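Local coordinates for D-alanine--D-alanine ligase (Coxiella burnetii, PDB 3TQT), which catalyses the ATP-dependent joining of two D-alanine molecules into D-alanyl-D-alanine, a building block of peptidoglycan, with magnesium or manganese as cofactor, at residues E140-K145 with R218-E222; G152-V156 with K311-N315; V185-L190 with V212-D216. One frame throughout, in Å; residues are numbered along the deposited sequence.

Interaction 1: residues E140-K145 with R218-E222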
# COMPACT_ATOMS: atom_id res chain seq x y z
N GLU A 140 5.74 -1.70 -7.20
CA GLU A 140 6.75 -2.74 -7.16
C GLU A 140 6.49 -3.67 -8.34
O GLU A 140 5.60 -4.52 -8.29
CB GLU A 140 6.69 -3.53 -5.86
CG GLU A 140 6.54 -2.67 -4.62
CD GLU A 140 7.87 -2.27 -4.02
OE1 GLU A 140 8.83 -3.06 -4.12
OE2 GLU A 140 7.95 -1.16 -3.46
N LYS A 141 7.27 -3.49 -9.39
CA LYS A 141 6.98 -4.10 -10.69
C LYS A 141 6.97 -5.62 -10.65
O LYS A 141 6.22 -6.24 -11.41
CB LYS A 141 7.97 -3.58 -11.74
CG LYS A 141 7.88 -2.07 -11.92
CD LYS A 141 8.81 -1.58 -13.01
CE LYS A 141 10.25 -1.47 -12.52
NZ LYS A 141 10.46 -0.25 -11.70
N ASP A 142 7.78 -6.21 -9.78
CA ASP A 142 7.79 -7.65 -9.66
C ASP A 142 6.54 -8.15 -8.93
O ASP A 142 5.97 -9.20 -9.28
CB ASP A 142 9.08 -8.16 -8.98
CG ASP A 142 9.28 -7.61 -7.55
OD1 ASP A 142 8.79 -6.51 -7.21
OD2 ASP A 142 9.97 -8.30 -6.77
N LEU A 143 6.10 -7.39 -7.93
CA LEU A 143 4.85 -7.70 -7.24
C LEU A 143 3.67 -7.58 -8.22
O LEU A 143 2.78 -8.42 -8.22
CB LEU A 143 4.64 -6.79 -6.03
CG LEU A 143 3.34 -6.93 -5.25
CD1 LEU A 143 3.14 -8.38 -4.77
CD2 LEU A 143 3.32 -5.94 -4.07
N THR A 144 3.68 -6.54 -9.04
CA THR A 144 2.65 -6.37 -10.06
C THR A 144 2.56 -7.61 -10.93
O THR A 144 1.49 -8.18 -11.14
CB THR A 144 2.95 -5.18 -11.02
OG1 THR A 144 3.43 -4.06 -10.28
CG2 THR A 144 1.69 -4.80 -11.78
N LYS A 145 3.72 -8.05 -11.43
CA LYS A 145 3.74 -9.21 -12.31
C LYS A 145 3.31 -10.48 -11.61
O LYS A 145 2.68 -11.35 -12.22
CB LYS A 145 5.13 -9.39 -12.94
CG LYS A 145 5.38 -8.38 -14.05
CD LYS A 145 6.79 -8.55 -14.59
CE LYS A 145 7.06 -7.54 -15.69
NZ LYS A 145 8.28 -7.94 -16.41
N ARG A 218 15.40 -4.25 -3.53
CA ARG A 218 15.03 -5.45 -4.26
C ARG A 218 15.11 -5.13 -5.73
O ARG A 218 14.85 -4.01 -6.15
CB ARG A 218 13.61 -5.89 -3.89
CG ARG A 218 13.30 -7.34 -4.19
CD ARG A 218 11.96 -7.76 -3.55
NE ARG A 218 10.82 -7.19 -4.26
CZ ARG A 218 10.00 -6.27 -3.77
NH1 ARG A 218 10.18 -5.78 -2.54
NH2 ARG A 218 8.99 -5.83 -4.51
N LEU A 219 15.53 -6.10 -6.52
CA LEU A 219 15.61 -5.85 -7.94
C LEU A 219 14.97 -6.98 -8.70
O LEU A 219 14.64 -8.02 -8.13
CB LEU A 219 17.07 -5.66 -8.37
CG LEU A 219 18.05 -6.82 -8.26
CD1 LEU A 219 17.83 -7.85 -9.37
CD2 LEU A 219 19.48 -6.27 -8.33
N MET A 220 14.80 -6.77 -9.99
CA MET A 220 14.29 -7.80 -10.84
C MET A 220 15.14 -7.83 -12.09
O MET A 220 15.57 -6.79 -12.60
CB MET A 220 12.82 -7.55 -11.18
CG MET A 220 12.54 -6.21 -11.84
SD MET A 220 10.81 -5.76 -11.59
CE MET A 220 9.99 -7.14 -12.40
N VAL A 221 15.37 -9.04 -12.57
CA VAL A 221 16.08 -9.24 -13.82
C VAL A 221 15.02 -9.62 -14.84
O VAL A 221 14.10 -10.39 -14.53
CB VAL A 221 17.12 -10.36 -13.67
CG1 VAL A 221 17.97 -10.49 -14.94
CG2 VAL A 221 18.01 -10.09 -12.45
N GLU A 222 15.16 -9.07 -16.04
CA GLU A 222 14.22 -9.35 -17.12
C GLU A 222 14.96 -9.64 -18.40
O GLU A 222 16.04 -9.10 -18.64
CB GLU A 222 13.27 -8.17 -17.33
CG GLU A 222 12.24 -8.00 -16.21
CD GLU A 222 11.39 -6.74 -16.38
OE1 GLU A 222 11.71 -5.91 -17.25
OE2 GLU A 222 10.40 -6.58 -15.63
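Asp142 and Arg218 meet because the aspartate CG stands between its own backbone N and carbonyl carbon (chi1 60°), while the arginine, extended as far as CD, bends at chi3 (73°) and turns its guanidinium toward the first turn of helix 141-150. The result is a salt-bridge network that joins this helix to strand 219-223, part of the four-stranded antiparallel sheet of the ATP-grasp fold. Arg218 grips the carboxylate side-on: NE gives to Asp142 OD2 at 2.9 Å and NH2 to Asp142 OD1 at 2.8 Å, both bonds nearly straight, both on syn lone pairs, with the two planes only 20° apart. Asp142 OD2 also bonds Thr160 OG1, so this oxygen has a partner on the neighbouring strand 159-161 as well. Glu140, at the N-cap position, comes in across the arginine at about a right angle; its OE1 lies 2.8 Å from Arg218 NH2 as a weak, bent bond within a salt bridge.

On the strand itself, Met220 lays its thioether against the first turn of the helix. SD touches Lys141 CB and Asp142 N, and CE reaches 3.7 Å from Asp142 CB. Both segments are largely buried here, and residues 218-222 belong to the predicted ATP-binding region. At the far end the extended Lys145 runs to Glu222, whose other oxygen, OE1, pairs with Lys186. Lys145 NZ meets Glu222 OE2 at 2.6 Å, from above the carboxylate plane.

Interaction 2: residues G152-V156 with K311-N315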
# COMPACT_ATOMS: atom_id res chain seq x y z
N GLY A 152 -3.50 -15.08 -14.57
CA GLY A 152 -3.48 -15.50 -15.95
C GLY A 152 -3.17 -14.42 -16.97
O GLY A 152 -3.32 -14.63 -18.17
N ILE A 153 -2.74 -13.25 -16.51
CA ILE A 153 -2.38 -12.21 -17.46
C ILE A 153 -0.95 -12.39 -17.94
O ILE A 153 -0.04 -12.58 -17.15
CB ILE A 153 -2.64 -10.79 -16.91
CG1 ILE A 153 -4.16 -10.55 -16.87
CG2 ILE A 153 -1.95 -9.73 -17.75
CD1 ILE A 153 -4.58 -9.30 -16.17
N PRO A 154 -0.75 -12.35 -19.26
CA PRO A 154 0.57 -12.57 -19.87
C PRO A 154 1.49 -11.43 -19.48
O PRO A 154 1.12 -10.28 -19.71
CB PRO A 154 0.28 -12.50 -21.38
CG PRO A 154 -1.21 -12.61 -21.51
CD PRO A 154 -1.79 -12.02 -20.26
N VAL A 155 2.64 -11.72 -18.89
CA VAL A 155 3.60 -10.66 -18.57
C VAL A 155 5.00 -11.02 -19.06
O VAL A 155 5.32 -12.19 -19.28
CB VAL A 155 3.67 -10.37 -17.05
CG1 VAL A 155 2.29 -10.05 -16.51
CG2 VAL A 155 4.25 -11.57 -16.32
N VAL A 156 5.82 -10.00 -19.26
CA VAL A 156 7.24 -10.20 -19.51
C VAL A 156 7.81 -10.90 -18.29
O VAL A 156 7.59 -10.47 -17.16
CB VAL A 156 7.96 -8.86 -19.73
CG1 VAL A 156 9.46 -9.08 -19.89
CG2 VAL A 156 7.38 -8.15 -20.95
N LYS A 311 2.67 -11.33 -29.77
CA LYS A 311 2.28 -11.70 -28.42
C LYS A 311 2.24 -10.45 -27.56
O LYS A 311 3.20 -9.68 -27.51
CB LYS A 311 3.23 -12.74 -27.84
CG LYS A 311 2.93 -13.13 -26.40
CD LYS A 311 1.64 -13.92 -26.25
CE LYS A 311 1.36 -14.25 -24.77
NZ LYS A 311 0.02 -14.89 -24.54
N VAL A 312 1.11 -10.25 -26.88
CA VAL A 312 0.92 -9.07 -26.05
C VAL A 312 1.27 -9.37 -24.59
O VAL A 312 0.68 -10.25 -23.97
CB VAL A 312 -0.53 -8.56 -26.17
CG1 VAL A 312 -0.72 -7.28 -25.36
CG2 VAL A 312 -0.87 -8.34 -27.63
N LEU A 313 2.24 -8.62 -24.07
CA LEU A 313 2.81 -8.87 -22.76
C LEU A 313 2.79 -7.61 -21.92
O LEU A 313 3.32 -6.57 -22.33
CB LEU A 313 4.25 -9.34 -22.90
CG LEU A 313 4.47 -10.59 -23.74
CD1 LEU A 313 5.98 -10.87 -23.90
CD2 LEU A 313 3.75 -11.78 -23.09
N VAL A 314 2.21 -7.71 -20.73
CA VAL A 314 2.23 -6.57 -19.83
C VAL A 314 3.63 -6.46 -19.27
O VAL A 314 4.23 -7.45 -18.86
CB VAL A 314 1.21 -6.71 -18.68
CG1 VAL A 314 1.34 -5.54 -17.73
CG2 VAL A 314 -0.22 -6.79 -19.23
N ASN A 315 4.17 -5.25 -19.26
CA ASN A 315 5.43 -5.02 -18.55
C ASN A 315 5.24 -4.26 -17.25
O ASN A 315 5.94 -4.51 -16.27
CB ASN A 315 6.42 -4.27 -19.42
CG ASN A 315 7.85 -4.45 -18.94
OD1 ASN A 315 8.25 -5.56 -18.55
ND2 ASN A 315 8.63 -3.37 -18.94
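Ile153 CG2 and Val314 CG2 touch at 3.7 Å, the side chains crossing at a slant. Ile153 CG2 lies anti to the backbone N, whereas Val314 has CG1 in that position (chi1 176°), which puts its CG2 anti to the carbonyl carbon, beside the N; these settings bring the two branches together. Helix 277-293 packs on both residues through Ile286, and Leu148 of helix 141-150 also touches both. Val155 adds its CG1 against Val314 CB, with Leu148 and Arg149 beside it. Leu313 takes part in a second apolar cluster: its CD2 meets Pro154 CB at 3.9 Å, and its CB meets Val156 CG2.

Between these clusters the backbones are joined. Val314 N donates to Pro154 O at 3.0 Å, nearly straight (170°), and Val156 N donates to Val314 O, also at 3.0 Å; each donor is tilted from the plane of the carbonyl it meets. The pair Val155 and Val314 thus forms a single beta bridge, supplemented by a contact from Val155 CA to Val314 O. Strand 312-318 is an outermost strand of the five-stranded antiparallel sheet in the ATP-grasp fold, and the loop between helix 141-150 and strand 159-161 meets it there. Gly152, at positive phi, closes that helix as the C-prime residue of a Schellman motif, just before the chain enters this loop.

Toward solvent, the proline ring sets CB 3.5 Å from Val312 O, and the exposed Lys311 crosses it at about a right angle with CE 4.0 Å from Pro154 CB. At the opposite end of the strand segment, Asn315 swings its amide toward Val156: OD1 packs 3.5 Å from Val156 CB and accepts a hydrogen bond from Lys145 NZ, which also bonds Val156 O.

Interaction 3: residues V185-L190 with V212-D216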
# COMPACT_ATOMS: atom_id res chain seq x y z
N VAL A 185 18.80 -5.47 -15.61
CA VAL A 185 18.79 -5.50 -14.16
C VAL A 185 18.16 -4.19 -13.71
O VAL A 185 18.71 -3.12 -13.95
CB VAL A 185 20.20 -5.68 -13.58
CG1 VAL A 185 20.17 -5.64 -12.04
CG2 VAL A 185 20.81 -6.99 -14.09
N LYS A 186 16.99 -4.30 -13.06
CA LYS A 186 16.11 -3.17 -12.79
C LYS A 186 15.78 -3.08 -11.30
O LYS A 186 15.48 -4.09 -10.68
CB LYS A 186 14.76 -3.39 -13.47
CG LYS A 186 14.68 -3.22 -14.97
CD LYS A 186 13.21 -3.34 -15.39
CE LYS A 186 12.96 -2.88 -16.82
NZ LYS A 186 13.67 -3.72 -17.83
N ALA A 187 15.78 -1.87 -10.74
CA ALA A 187 15.17 -1.70 -9.42
C ALA A 187 13.70 -2.09 -9.54
O ALA A 187 13.04 -1.79 -10.55
CB ALA A 187 15.30 -0.25 -8.96
N VAL A 188 13.16 -2.75 -8.52
CA VAL A 188 11.73 -3.10 -8.57
C VAL A 188 10.83 -1.88 -8.52
O VAL A 188 9.75 -1.87 -9.10
CB VAL A 188 11.31 -4.07 -7.43
CG1 VAL A 188 12.02 -5.42 -7.56
CG2 VAL A 188 11.56 -3.43 -6.07
N SER A 189 11.27 -0.83 -7.85
CA SER A 189 10.35 0.26 -7.55
C SER A 189 10.87 1.63 -7.94
O SER A 189 10.34 2.64 -7.48
CB SER A 189 10.03 0.25 -6.05
OG SER A 189 11.16 0.65 -5.30
N LEU A 190 11.89 1.68 -8.78
CA LEU A 190 12.43 2.97 -9.22
C LEU A 190 12.41 3.06 -10.74
O LEU A 190 12.80 2.10 -11.43
CB LEU A 190 13.86 3.16 -8.71
CG LEU A 190 14.05 3.02 -7.20
CD1 LEU A 190 15.53 3.14 -6.84
CD2 LEU A 190 13.21 4.05 -6.46
N VAL A 212 22.44 -1.66 -8.67
CA VAL A 212 21.03 -1.44 -8.38
C VAL A 212 20.72 -1.56 -6.90
O VAL A 212 19.86 -0.86 -6.38
CB VAL A 212 20.11 -2.37 -9.18
CG1 VAL A 212 18.67 -2.20 -8.68
CG2 VAL A 212 20.22 -2.06 -10.67
N PHE A 213 21.43 -2.45 -6.21
CA PHE A 213 21.23 -2.59 -4.77
C PHE A 213 21.74 -1.40 -3.98
O PHE A 213 21.55 -1.34 -2.76
CB PHE A 213 21.84 -3.86 -4.22
CG PHE A 213 21.02 -5.09 -4.48
CD1 PHE A 213 19.64 -5.05 -4.36
CD2 PHE A 213 21.63 -6.27 -4.84
CE1 PHE A 213 18.88 -6.20 -4.60
CE2 PHE A 213 20.87 -7.41 -5.07
CZ PHE A 213 19.51 -7.36 -4.95
N ARG A 214 22.40 -0.47 -4.66
CA ARG A 214 22.71 0.80 -4.02
C ARG A 214 21.49 1.74 -4.02
O ARG A 214 21.47 2.72 -3.29
CB ARG A 214 23.89 1.50 -4.72
CG ARG A 214 25.21 0.74 -4.62
CD ARG A 214 26.28 1.36 -5.53
NE ARG A 214 26.51 2.78 -5.26
CZ ARG A 214 27.37 3.24 -4.34
NH1 ARG A 214 28.07 2.39 -3.61
NH2 ARG A 214 27.52 4.55 -4.16
N TYR A 215 20.49 1.42 -4.83
CA TYR A 215 19.33 2.30 -5.01
C TYR A 215 18.03 1.75 -4.44
O TYR A 215 17.16 2.50 -4.01
CB TYR A 215 19.10 2.55 -6.50
CG TYR A 215 20.34 3.00 -7.22
CD1 TYR A 215 21.27 3.80 -6.58
CD2 TYR A 215 20.57 2.63 -8.53
CE1 TYR A 215 22.41 4.22 -7.23
CE2 TYR A 215 21.71 3.04 -9.19
CZ TYR A 215 22.62 3.84 -8.54
OH TYR A 215 23.76 4.26 -9.19
N ASP A 216 17.87 0.44 -4.50
CA ASP A 216 16.61 -0.19 -4.12
C ASP A 216 16.95 -1.45 -3.34
O ASP A 216 18.02 -2.03 -3.50
CB ASP A 216 15.79 -0.53 -5.37
CG ASP A 216 14.30 -0.63 -5.10
OD1 ASP A 216 13.93 -0.86 -3.94
OD2 ASP A 216 13.50 -0.47 -6.06
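Two hydrogen bonds converge on one oxygen, Asp216 OD2. Ser189 N reaches it at 2.9 Å, nearly in line with the carboxylate C-O bond, and Ser189 OG lies 2.7 Å from the same OD2 on its syn side, 29° out of plane. Serine OG stands between its own backbone N and carbonyl carbon (chi1 70°), a setting that folds it back beside the residue's own N-H and lets both point at OD2. Two donors hold OD2, while OD1 is hydrogen-bonded just outside the two segments; together these bonds restrict the carboxylate's rotation.

Carbon-oxygen packing adds to this: Ala187 CB sits 3.4 Å from Asp216 OD2, while Val188 CG2 approaches the carboxylate from a crossing direction. Among the apolar contacts, Val212 wedges its two branches against the strand: CG1 packs on the Ala187 backbone and on Ala187 CB, and CG2 meets Val185 CG1 at 3.8 Å. Leu190 CD1 lies 3.6 Å from Tyr215 CB, the side chains at about a right angle; Tyr215 OH turns away and hydrogen-bonds Glu211 OE2. From the second subunit, Tyr365 packs on Leu190 and Lys368 on Tyr215.

Backbone bonds shape the turn itself, since Val212 O accepts from both Tyr215 N and Asp216 N. The contact thereby ties the end of helix 202-212 to strand 183-187 and the loop after it, within the predicted ATP-binding region of the ATP-grasp fold.

Overall arrangement
From the N terminus, residues 140-145 come first, and interaction 1 closes when the chain reaches 218-222. Just beyond helix 141-150, residues 152-156 open the longer loop of interaction 2, which ends only at 311-315; the two loops therefore cross. Interaction 3, joining 185-190 to 212-216, is a short closure lying within both. Interactions 1 and 3 share the four-stranded sheet, where strands 183-187 and 219-223 are neighbours, and both touch the second subunit. Interaction 2 belongs to the five-stranded sheet. Helix 141-150 and its following loop thus link the two sheets of the ATP-grasp region, with Lys145 bridging interactions 1 and 2.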